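Local coordinates for DUF115 domain-containing protein (Magnetospirillum magneticum AMB-1, PDB 5MU5) that probably transfers sugars to flagellin as a Maf glycosyltransferase, and is involved in the formation of the bacterial flagellum, at residues M248-Y253 with V353-R358; M321-G326 with T394-T399; Y366-A371 with F378-E383; L386-P391 with L476-G481. One frame throughout, in Å; residues are numbered along the deposited sequence.

Interaction 1: residues M248-Y253 with V353-R358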
# COMPACT_ATOMS: atom_id res chain seq x y z
N MET A 248 6.26 6.41 -15.49
CA MET A 248 4.91 5.88 -15.66
C MET A 248 4.13 6.80 -16.56
O MET A 248 3.44 6.35 -17.47
CB MET A 248 4.16 5.81 -14.34
CG MET A 248 4.68 4.86 -13.27
SD MET A 248 4.79 3.15 -13.77
CE MET A 248 6.47 3.02 -14.36
N THR A 249 4.23 8.09 -16.26
CA THR A 249 3.51 9.12 -16.98
C THR A 249 4.07 9.26 -18.40
O THR A 249 3.30 9.50 -19.33
CB THR A 249 3.54 10.46 -16.20
OG1 THR A 249 2.77 10.32 -15.01
CG2 THR A 249 2.95 11.59 -16.99
N ARG A 250 5.38 9.11 -18.58
CA ARG A 250 5.96 9.15 -19.93
C ARG A 250 5.46 7.96 -20.78
O ARG A 250 5.04 8.13 -21.92
CB ARG A 250 7.48 9.12 -19.89
CG ARG A 250 8.15 9.19 -21.25
CD ARG A 250 9.55 8.62 -21.20
NE ARG A 250 9.50 7.17 -21.09
CZ ARG A 250 9.38 6.34 -22.13
NH1 ARG A 250 9.33 6.80 -23.37
NH2 ARG A 250 9.31 5.04 -21.91
N ALA A 251 5.49 6.77 -20.20
CA ALA A 251 4.99 5.58 -20.89
C ALA A 251 3.55 5.81 -21.32
O ALA A 251 3.20 5.63 -22.48
CB ALA A 251 5.08 4.34 -19.99
N SER A 252 2.71 6.22 -20.38
CA SER A 252 1.29 6.41 -20.64
C SER A 252 1.07 7.50 -21.68
O SER A 252 0.25 7.34 -22.56
CB SER A 252 0.55 6.74 -19.35
OG SER A 252 -0.85 6.72 -19.57
N TYR A 253 1.82 8.58 -21.56
CA TYR A 253 1.75 9.68 -22.51
C TYR A 253 2.00 9.14 -23.91
O TYR A 253 1.20 9.35 -24.80
CB TYR A 253 2.79 10.75 -22.16
CG TYR A 253 2.90 11.91 -23.13
CD1 TYR A 253 3.50 11.75 -24.37
CD2 TYR A 253 2.44 13.18 -22.78
CE1 TYR A 253 3.61 12.81 -25.25
CE2 TYR A 253 2.56 14.24 -23.65
CZ TYR A 253 3.14 14.04 -24.88
OH TYR A 253 3.28 15.08 -25.76
N VAL A 353 2.94 0.24 -19.85
CA VAL A 353 3.92 -0.64 -20.47
C VAL A 353 4.80 0.15 -21.45
O VAL A 353 4.41 1.24 -21.92
CB VAL A 353 3.29 -1.85 -21.19
CG1 VAL A 353 2.48 -2.67 -20.20
CG2 VAL A 353 2.46 -1.43 -22.42
N ASP A 354 5.97 -0.38 -21.76
CA ASP A 354 6.87 0.30 -22.68
C ASP A 354 6.15 0.67 -23.99
O ASP A 354 5.54 -0.17 -24.61
CB ASP A 354 8.11 -0.56 -22.95
CG ASP A 354 9.26 0.24 -23.60
OD1 ASP A 354 9.18 0.51 -24.83
OD2 ASP A 354 10.24 0.56 -22.89
N PRO A 355 6.24 1.93 -24.44
CA PRO A 355 5.56 2.32 -25.69
C PRO A 355 5.92 1.49 -26.91
O PRO A 355 5.11 1.40 -27.83
CB PRO A 355 6.03 3.75 -25.92
CG PRO A 355 6.41 4.25 -24.58
CD PRO A 355 6.92 3.07 -23.81
N ARG A 356 7.11 0.90 -26.93
CA ARG A 356 7.56 0.07 -28.07
C ARG A 356 6.86 -1.28 -28.15
O ARG A 356 7.01 -2.00 -29.13
CB ARG A 356 9.07 -0.17 -27.99
CG ARG A 356 9.89 1.10 -28.13
CD ARG A 356 11.34 0.83 -27.79
NE ARG A 356 11.52 0.62 -26.36
CZ ARG A 356 12.70 0.48 -25.76
NH1 ARG A 356 13.82 0.49 -26.46
NH2 ARG A 356 12.76 0.31 -24.46
N VAL A 357 6.12 -1.64 -27.11
CA VAL A 357 5.38 -2.90 -27.10
C VAL A 357 4.34 -2.91 -28.21
O VAL A 357 4.07 -3.96 -28.78
CB VAL A 357 4.70 -3.15 -25.73
CG1 VAL A 357 3.83 -4.38 -25.77
CG2 VAL A 357 5.75 -3.33 -24.64
N ARG A 358 3.78 -1.74 -28.50
CA ARG A 358 2.76 -1.59 -29.52
C ARG A 358 3.21 -2.14 -30.87
O ARG A 358 2.47 -2.90 -31.50
CB ARG A 358 2.34 -0.12 -29.66
CG ARG A 358 1.13 0.05 -30.59
CD ARG A 358 0.09 0.97 -29.99
NE ARG A 358 0.32 2.37 -30.32
CZ ARG A 358 0.09 3.40 -29.51
NH1 ARG A 358 -0.33 3.19 -28.26
NH2 ARG A 358 0.33 4.63 -29.93
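Ala251 and Arg250, on helix 242-257, receive Pro355 and the carbonyl of Val353 from the loop that joins strands 346-350 and 363-367. The close part lies at Ala251 and Pro355. Ala251 CB sits 3.7 Å from Val353 O, and the backbones come together here, with CA of Ala251 5.8 Å from CA of Pro355. Pro355 CG lies 4.1 Å from Ala251 O, a looser approach to the helix backbone. Val353 O is not left to the methyl contact, because Asn255 ND2, one turn further along the helix, donates a hydrogen bond to it. Arg250 adds a second wall: its CG is anti to the backbone N (chi1 -179°) and the chain bends at chi3, which carries NH2 to 3.6 Å from Pro355 CD. The two side chains cross at about a right angle. The arginine's polar partner is elsewhere, since NE forms a salt bridge with Glu247 OE1.

The looser side begins beyond the proline, at the partly exposed Arg356, which does not touch the helix segment. Within the loop it grips Asp354 in a side-on, two-nitrogen salt bridge, NE to OD1 at 2.8 Å and almost straight (178°), NH2 to OD2 at 3.0 Å; its backbone N closes an Asx turn on OD1. Tyr330 of helix 327-340 packs against both residues. The direct contact is therefore van der Waals, the ion pairs lie within each partner, and any attraction between Arg250 and Asp354 is probably only long-range.

Interaction 2: residues M321-G326 with T394-T399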
# COMPACT_ATOMS: atom_id res chain seq x y z
N MET A 321 -0.78 -10.80 -22.32
CA MET A 321 -0.86 -9.86 -21.21
C MET A 321 0.51 -9.33 -20.84
O MET A 321 1.51 -10.09 -20.86
CB MET A 321 -1.47 -10.51 -19.98
CG MET A 321 -2.75 -11.26 -20.22
SD MET A 321 -4.15 -10.26 -20.72
CE MET A 321 -4.12 -9.02 -19.40
N LEU A 322 0.55 -8.04 -20.52
CA LEU A 322 1.76 -7.42 -20.03
C LEU A 322 1.39 -6.45 -18.92
O LEU A 322 0.53 -5.58 -19.12
CB LEU A 322 2.48 -6.69 -21.14
CG LEU A 322 3.88 -6.19 -20.78
CD1 LEU A 322 4.81 -7.35 -20.45
CD2 LEU A 322 4.44 -5.34 -21.92
N LEU A 323 2.05 -6.59 -17.77
CA LEU A 323 1.83 -5.72 -16.60
C LEU A 323 2.95 -4.71 -16.44
O LEU A 323 2.70 -3.53 -16.30
CB LEU A 323 1.73 -6.57 -15.33
CG LEU A 323 1.62 -5.84 -13.97
CD1 LEU A 323 0.33 -5.05 -13.90
CD2 LEU A 323 1.69 -6.83 -12.82
N GLU A 324 4.19 -5.20 -16.46
CA GLU A 324 5.35 -4.39 -16.13
C GLU A 324 5.70 -3.29 -17.12
O GLU A 324 5.62 -3.45 -18.34
CB GLU A 324 6.61 -5.25 -16.04
CG GLU A 324 6.66 -6.32 -14.96
CD GLU A 324 8.07 -6.93 -14.84
OE1 GLU A 324 9.01 -6.20 -14.42
OE2 GLU A 324 8.24 -8.14 -15.16
N ASN A 325 6.12 -2.17 -16.55
CA ASN A 325 6.73 -1.09 -17.28
C ASN A 325 8.20 -1.46 -17.53
O ASN A 325 8.72 -2.36 -16.89
CB ASN A 325 6.65 0.21 -16.44
CG ASN A 325 7.63 1.27 -16.92
OD1 ASN A 325 8.73 1.41 -16.36
ND2 ASN A 325 7.25 2.00 -17.99
N GLY A 326 8.88 -0.79 -18.44
CA GLY A 326 10.32 -1.00 -18.57
C GLY A 326 10.81 -1.68 -19.82
O GLY A 326 10.11 -2.45 -20.47
N THR A 394 0.18 -12.82 -14.22
CA THR A 394 -0.84 -13.86 -14.06
C THR A 394 -2.10 -13.31 -13.40
O THR A 394 -3.21 -13.76 -13.71
CB THR A 394 -0.28 -15.04 -13.25
OG1 THR A 394 0.65 -15.75 -14.09
CG2 THR A 394 -1.35 -15.97 -12.89
N ASN A 395 -1.91 -12.35 -12.49
CA ASN A 395 -3.03 -11.64 -11.85
C ASN A 395 -3.73 -10.80 -12.89
O ASN A 395 -4.95 -10.72 -12.91
CB ASN A 395 -2.53 -10.70 -10.74
CG ASN A 395 -1.81 -11.45 -9.64
OD1 ASN A 395 -0.57 -11.36 -9.47
ND2 ASN A 395 -2.58 -12.25 -8.91
N THR A 396 -2.94 -10.15 -13.76
CA THR A 396 -3.46 -9.27 -14.80
C THR A 396 -4.36 -10.04 -15.74
O THR A 396 -5.44 -9.59 -16.07
CB THR A 396 -2.33 -8.63 -15.63
OG1 THR A 396 -1.31 -8.11 -14.75
CG2 THR A 396 -2.88 -7.52 -16.51
N GLY A 397 -3.90 -11.21 -16.18
CA GLY A 397 -4.70 -12.04 -17.08
C GLY A 397 -5.97 -12.56 -16.44
O GLY A 397 -7.02 -12.58 -17.05
N THR A 398 -5.89 -12.98 -15.19
CA THR A 398 -7.06 -13.49 -14.50
C THR A 398 -8.09 -12.40 -14.30
O THR A 398 -9.27 -12.61 -14.56
CB THR A 398 -6.65 -14.07 -13.16
OG1 THR A 398 -5.70 -15.11 -13.40
CG2 THR A 398 -7.86 -14.61 -12.42
N THR A 399 -7.65 -11.23 -13.85
CA THR A 399 -8.60 -10.16 -13.55
C THR A 399 -9.17 -9.60 -14.86
O THR A 399 -10.36 -9.27 -14.92
CB THR A 399 -8.01 -9.05 -12.64
OG1 THR A 399 -9.06 -8.14 -12.26
CG2 THR A 399 -6.95 -8.24 -13.34
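Thr396 and Gly397, on one side of helix 393-404, pack against Met321 and Leu323 at the end of strand 319-322. Before them, Thr394 turns away from the strand and works within the helix: its O accepts from both the N and the OG1 of Thr398, the hydroxyl bond being 2.8 Å. Asn395 looks to another helix, giving ND2 to Thr472 O. Thr396 then presents its two branches to different neighbours. CG2, anti to the backbone N, meets Met321 CE at 3.5 Å, tighter than usual for two methyl groups. OG1 lies 3.5 Å from Leu323 CB and 3.6 Å from Leu323 CD1, so a polar atom is set among leucine carbons; its hydrogen bond to Ser389 O satisfies it there. At Gly397 the helix surface is bare. Met321 CG lies 3.8 Å from Gly397 CA, and the methionine, bent at chi2 and chi3, folds over this point before its CE turns to Thr396. A beta carbon modelled on Gly397 would stand 3.5 Å from Met321 CG, so the close approach uses the absence of a side chain. The walk ends on Thr399, whose OG1 is hydrogen-bonded to Asp387 O. The arrangement is that of an alpha/beta fold: helix 393-404, between strand 363-367 and the parallel strand 408-412, packs on the parallel sheet here at strand 319-322, as in a beta-alpha-beta crossover.

Interaction 3: residues Y366-A371 with F378-E383; sequences YYFRPA and FSPGIE
Phe368 presents one ring face to the chain that leaves helix 373-378, and the backbone of Ser379 and the ring of Pro380 lie over it. Two CH-pi contacts define the geometry. Ser379 CA stands 4.0 Å from the centroid of the Phe368 ring, 22° off its normal, and Pro380 CD stands 3.8 Å from the same centroid, 23° off the normal. Both are displaced toward the rim, and the proline crosses the phenylalanine side chain at about a right angle. With CG anti to its carbonyl carbon (chi1 -70°), the ring is carried under this turn. Its CE2 also comes within 3.5 Å of Phe378 O, which approaches obliquely, and within 4.0 Å of Phe378 CB. The covering segment is an ST turn: Ser379 OG accepts from Gly381 N at 3.1 Å, while its own first torsion keeps OG near the ring root, 4.0 Å from Phe368 CB. Phe368, just past strand 363-367, packs against the exit of helix 373-378. Replacing Phe368 by an alanine would probably open a gap under Ser379 and Pro380 and strip both CH groups of their aromatic partner. Met256 and Tyr375 also touch Phe368, from helices 242-257 and 373-378.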
# COMPACT_ATOMS: atom_id res chain seq x y z
N TYR A 366 -5.36 -1.19 -23.77
CA TYR A 366 -4.82 -0.76 -22.50
C TYR A 366 -5.88 -0.75 -21.41
O TYR A 366 -7.02 -0.44 -21.66
CB TYR A 366 -4.26 0.67 -22.60
CG TYR A 366 -3.08 0.79 -23.50
CD1 TYR A 366 -1.91 0.13 -23.21
CD2 TYR A 366 -3.15 1.56 -24.65
CE1 TYR A 366 -0.83 0.23 -24.05
CE2 TYR A 366 -2.08 1.67 -25.51
CZ TYR A 366 -0.93 1.01 -25.19
OH TYR A 366 0.14 1.11 -26.04
N TYR A 367 -5.47 -1.07 -20.19
CA TYR A 367 -6.31 -0.80 -19.03
C TYR A 367 -5.50 0.19 -18.19
O TYR A 367 -4.27 0.32 -18.36
CB TYR A 367 -6.65 -2.07 -18.27
CG TYR A 367 -5.51 -2.62 -17.46
CD1 TYR A 367 -4.59 -3.47 -18.02
CD2 TYR A 367 -5.34 -2.27 -16.13
CE1 TYR A 367 -3.52 -3.97 -17.27
CE2 TYR A 367 -4.30 -2.76 -15.38
CZ TYR A 367 -3.39 -3.60 -15.95
OH TYR A 367 -2.37 -4.09 -15.17
N PHE A 368 -6.18 0.90 -17.31
CA PHE A 368 -5.53 1.91 -16.50
C PHE A 368 -5.18 1.39 -15.13
O PHE A 368 -6.05 1.01 -14.34
CB PHE A 368 -6.35 3.19 -16.47
CG PHE A 368 -6.34 3.88 -17.77
CD1 PHE A 368 -7.22 3.51 -18.75
CD2 PHE A 368 -5.34 4.78 -18.06
CE1 PHE A 368 -7.15 4.07 -20.00
CE2 PHE A 368 -5.28 5.39 -19.30
CZ PHE A 368 -6.18 5.02 -20.27
N ARG A 369 -3.88 1.32 -14.88
CA ARG A 369 -3.40 0.83 -13.63
C ARG A 369 -3.52 1.91 -12.54
O ARG A 369 -2.95 2.98 -12.68
CB ARG A 369 -1.98 0.33 -13.76
CG ARG A 369 -1.70 -0.58 -12.61
CD ARG A 369 -0.31 -1.13 -12.59
NE ARG A 369 -0.25 -2.06 -11.47
CZ ARG A 369 0.82 -2.75 -11.13
NH1 ARG A 369 1.92 -2.64 -11.84
NH2 ARG A 369 0.78 -3.57 -10.07
N PRO A 370 -4.25 1.62 -11.46
CA PRO A 370 -4.52 2.65 -10.46
C PRO A 370 -3.33 3.02 -9.57
O PRO A 370 -2.27 2.41 -9.65
CB PRO A 370 -5.67 2.04 -9.64
CG PRO A 370 -5.57 0.57 -9.83
CD PRO A 370 -4.93 0.35 -11.17
N ALA A 371 -3.52 4.06 -8.75
CA ALA A 371 -2.53 4.43 -7.73
C ALA A 371 -1.18 4.89 -8.30
O ALA A 371 -0.12 4.58 -7.76
CB ALA A 371 -2.33 3.27 -6.74
N PHE A 378 -4.27 10.33 -16.89
CA PHE A 378 -4.78 9.75 -18.13
C PHE A 378 -6.02 8.86 -18.08
O PHE A 378 -6.62 8.60 -19.13
CB PHE A 378 -3.66 8.98 -18.82
CG PHE A 378 -2.60 9.85 -19.41
CD1 PHE A 378 -2.89 10.68 -20.48
CD2 PHE A 378 -1.30 9.81 -18.93
CE1 PHE A 378 -1.91 11.48 -21.03
CE2 PHE A 378 -0.32 10.61 -19.49
CZ PHE A 378 -0.63 11.45 -20.54
N SER A 379 -6.40 8.35 -16.92
CA SER A 379 -7.58 7.49 -16.83
C SER A 379 -8.82 8.26 -17.18
O SER A 379 -9.02 9.35 -16.66
CB SER A 379 -7.76 6.92 -15.44
OG SER A 379 -8.88 6.05 -15.41
N PRO A 380 -9.66 7.71 -18.06
CA PRO A 380 -10.93 8.34 -18.33
C PRO A 380 -12.01 7.87 -17.37
O PRO A 380 -13.16 8.22 -17.54
CB PRO A 380 -11.25 7.91 -19.78
CG PRO A 380 -10.53 6.62 -19.95
CD PRO A 380 -9.40 6.57 -18.95
N GLY A 381 -11.66 7.06 -16.37
CA GLY A 381 -12.63 6.61 -15.37
C GLY A 381 -12.35 5.24 -14.79
O GLY A 381 -11.63 4.41 -15.37
N ILE A 382 -12.97 4.98 -13.66
CA ILE A 382 -12.79 3.74 -12.92
C ILE A 382 -13.20 2.50 -13.72
O ILE A 382 -12.58 1.45 -13.58
CB ILE A 382 -13.53 3.81 -11.56
CG1 ILE A 382 -13.10 2.67 -10.64
CG2 ILE A 382 -15.04 3.83 -11.74
CD1 ILE A 382 -11.66 2.74 -10.17
N GLU A 383 -14.21 2.63 -14.58
CA GLU A 383 -14.66 1.50 -15.41
C GLU A 383 -13.62 0.97 -16.43
O GLU A 383 -13.84 -0.07 -17.05
CB GLU A 383 -15.98 1.81 -16.13
CG GLU A 383 -15.95 2.89 -17.21
CD GLU A 383 -16.31 4.28 -16.69
OE1 GLU A 383 -15.71 4.75 -15.69
OE2 GLU A 383 -17.21 4.90 -17.31

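Interaction 4: residues L386-P391 with L476-G481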
# COMPACT_ATOMS: atom_id res chain seq x y z
N LEU A 386 -8.53 -2.08 -13.71
CA LEU A 386 -8.69 -3.38 -13.12
C LEU A 386 -8.20 -3.32 -11.67
O LEU A 386 -7.29 -2.55 -11.35
CB LEU A 386 -7.87 -4.41 -13.88
CG LEU A 386 -8.27 -4.62 -15.34
CD1 LEU A 386 -7.26 -5.54 -15.99
CD2 LEU A 386 -9.68 -5.20 -15.47
N ASP A 387 -8.86 -4.11 -10.83
CA ASP A 387 -8.44 -4.39 -9.47
C ASP A 387 -7.66 -5.69 -9.50
O ASP A 387 -7.93 -6.57 -10.34
CB ASP A 387 -9.65 -4.61 -8.58
CG ASP A 387 -10.46 -3.36 -8.35
OD1 ASP A 387 -9.89 -2.25 -8.43
OD2 ASP A 387 -11.68 -3.49 -8.09
N ASP A 388 -6.71 -5.82 -8.57
CA ASP A 388 -5.91 -7.03 -8.44
C ASP A 388 -5.24 -7.39 -9.76
O ASP A 388 -5.10 -8.56 -10.08
CB ASP A 388 -6.75 -8.20 -7.89
CG ASP A 388 -7.23 -7.97 -6.44
OD1 ASP A 388 -6.40 -7.59 -5.58
OD2 ASP A 388 -8.45 -8.17 -6.17
N SER A 389 -4.83 -6.38 -10.52
CA SER A 389 -4.12 -6.62 -11.77
C SER A 389 -2.68 -6.98 -11.49
O SER A 389 -1.99 -7.48 -12.39
CB SER A 389 -4.19 -5.43 -12.75
OG SER A 389 -3.51 -4.30 -12.27
N GLY A 390 -2.23 -6.74 -10.25
CA GLY A 390 -0.89 -7.12 -9.77
C GLY A 390 -0.99 -8.13 -8.64
O GLY A 390 -2.11 -8.45 -8.21
N PRO A 391 0.15 -8.55 -8.07
CA PRO A 391 1.49 -8.06 -8.34
C PRO A 391 2.18 -8.59 -9.60
O PRO A 391 3.15 -7.99 -10.05
CB PRO A 391 2.28 -8.50 -7.10
CG PRO A 391 1.55 -9.70 -6.59
CD PRO A 391 0.12 -9.41 -6.87
N LEU A 476 -4.99 -13.79 -6.78
CA LEU A 476 -5.77 -14.65 -7.66
C LEU A 476 -7.02 -15.16 -6.98
O LEU A 476 -8.10 -15.08 -7.55
CB LEU A 476 -4.96 -15.83 -8.16
CG LEU A 476 -3.88 -15.57 -9.20
CD1 LEU A 476 -3.11 -16.84 -9.49
CD2 LEU A 476 -4.48 -15.01 -10.48
N GLY A 477 -6.87 -15.69 -5.77
CA GLY A 477 -8.02 -16.19 -5.01
C GLY A 477 -9.01 -15.09 -4.72
O GLY A 477 -10.23 -15.24 -4.83
N ARG A 478 -8.49 -13.96 -4.34
CA ARG A 478 -9.35 -12.84 -4.02
C ARG A 478 -10.14 -12.35 -5.27
O ARG A 478 -11.34 -12.16 -5.19
CB ARG A 478 -8.52 -11.72 -3.37
CG ARG A 478 -9.29 -10.42 -3.16
CD ARG A 478 -8.51 -9.35 -2.38
NE ARG A 478 -7.26 -8.95 -3.03
CZ ARG A 478 -6.03 -9.36 -2.68
NH1 ARG A 478 -5.84 -10.21 -1.66
NH2 ARG A 478 -4.97 -8.92 -3.36
N ILE A 479 -9.51 -12.15 -6.42
CA ILE A 479 -10.30 -11.66 -7.57
C ILE A 479 -11.31 -12.71 -8.01
O ILE A 479 -12.47 -12.41 -8.28
CB ILE A 479 -9.42 -11.15 -8.76
CG1 ILE A 479 -10.26 -10.33 -9.74
CG2 ILE A 479 -8.75 -12.29 -9.50
CD1 ILE A 479 -10.78 -9.04 -9.17
N ILE A 480 -10.91 -13.97 -8.01
CA ILE A 480 -11.82 -15.02 -8.42
C ILE A 480 -13.02 -15.07 -7.48
O ILE A 480 -14.17 -15.15 -7.93
CB ILE A 480 -11.11 -16.37 -8.55
CG1 ILE A 480 -10.19 -16.32 -9.78
CG2 ILE A 480 -12.12 -17.47 -8.75
CD1 ILE A 480 -9.15 -17.42 -9.83
N GLY A 481 -12.75 -14.98 -6.18
CA GLY A 481 -13.80 -14.93 -5.17
C GLY A 481 -14.85 -13.84 -5.38
O GLY A 481 -16.01 -14.07 -5.16
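Asp388 and Arg478 form the ionic part of this contact, a salt bridge in which two nitrogens converge on one oxygen. Arg478 NE and NH2 each lie 3.0 Å from Asp388 OD1, with N-H...O angles of 146°, so neither bond is straight. OD1 lies near the guanidinium plane, at its edge. The carboxylate is turned 54° from that plane, and NE and NH2 both reach OD1 from the same face of the carboxylate plane. The arginine gets there by running extended from the helix and bending at chi3 (60°). Were Asp388 an alanine, NE and NH2 would probably lose their shared acceptor and the guanidinium be freer to turn.

Van der Waals contact comes from the aliphatic side chain of Ile479, one residue on. Its CD1 meets loop oxygens, 3.9 Å from Asp387 O and also 3.9 Å from Asp388 OD2, and its CB is 4.1 Å from Asp388 CB. Ile479 lies against the root of Asp388 and the carbonyl before it, while Arg478 binds the carboxylate.

A second ion pair, Asp387 OD2 with Arg482, lies further along the same helix. Together they give a loop-to-helix junction: the loop leading into helix 393-404 through a cis Pro391 is fastened by charge to the neighbouring helix 467-482.

How the interactions relate
The four contacts form one connected cluster in which only interactions 1 and 4 do not touch. Interactions 1 and 2 meet where Met248 CE packs 3.3 Å from Asn325 CG, and interaction 1 also touches interaction 3, with Ser252 OG 3.2 Å from Phe378 CD2. Interactions 2 and 3 pack at Leu323 CD1 and Tyr367 OH, 3.1 Å apart. Interaction 2 reaches interaction 4 where Leu323 CD2 packs 3.3 Å from Pro391 O, and interaction 3 reaches it through a probable hydrogen bond, Tyr367 OH to Ser389 OG, 3.1 Å. Interactions 1 and 4 have their nearest atoms about 10 Å apart and their centres 23 Å apart. No catalytic residue is established among them; an ethanediol, probably from the crystallisation liquor, lies about 5 Å from the side chain of Asp387.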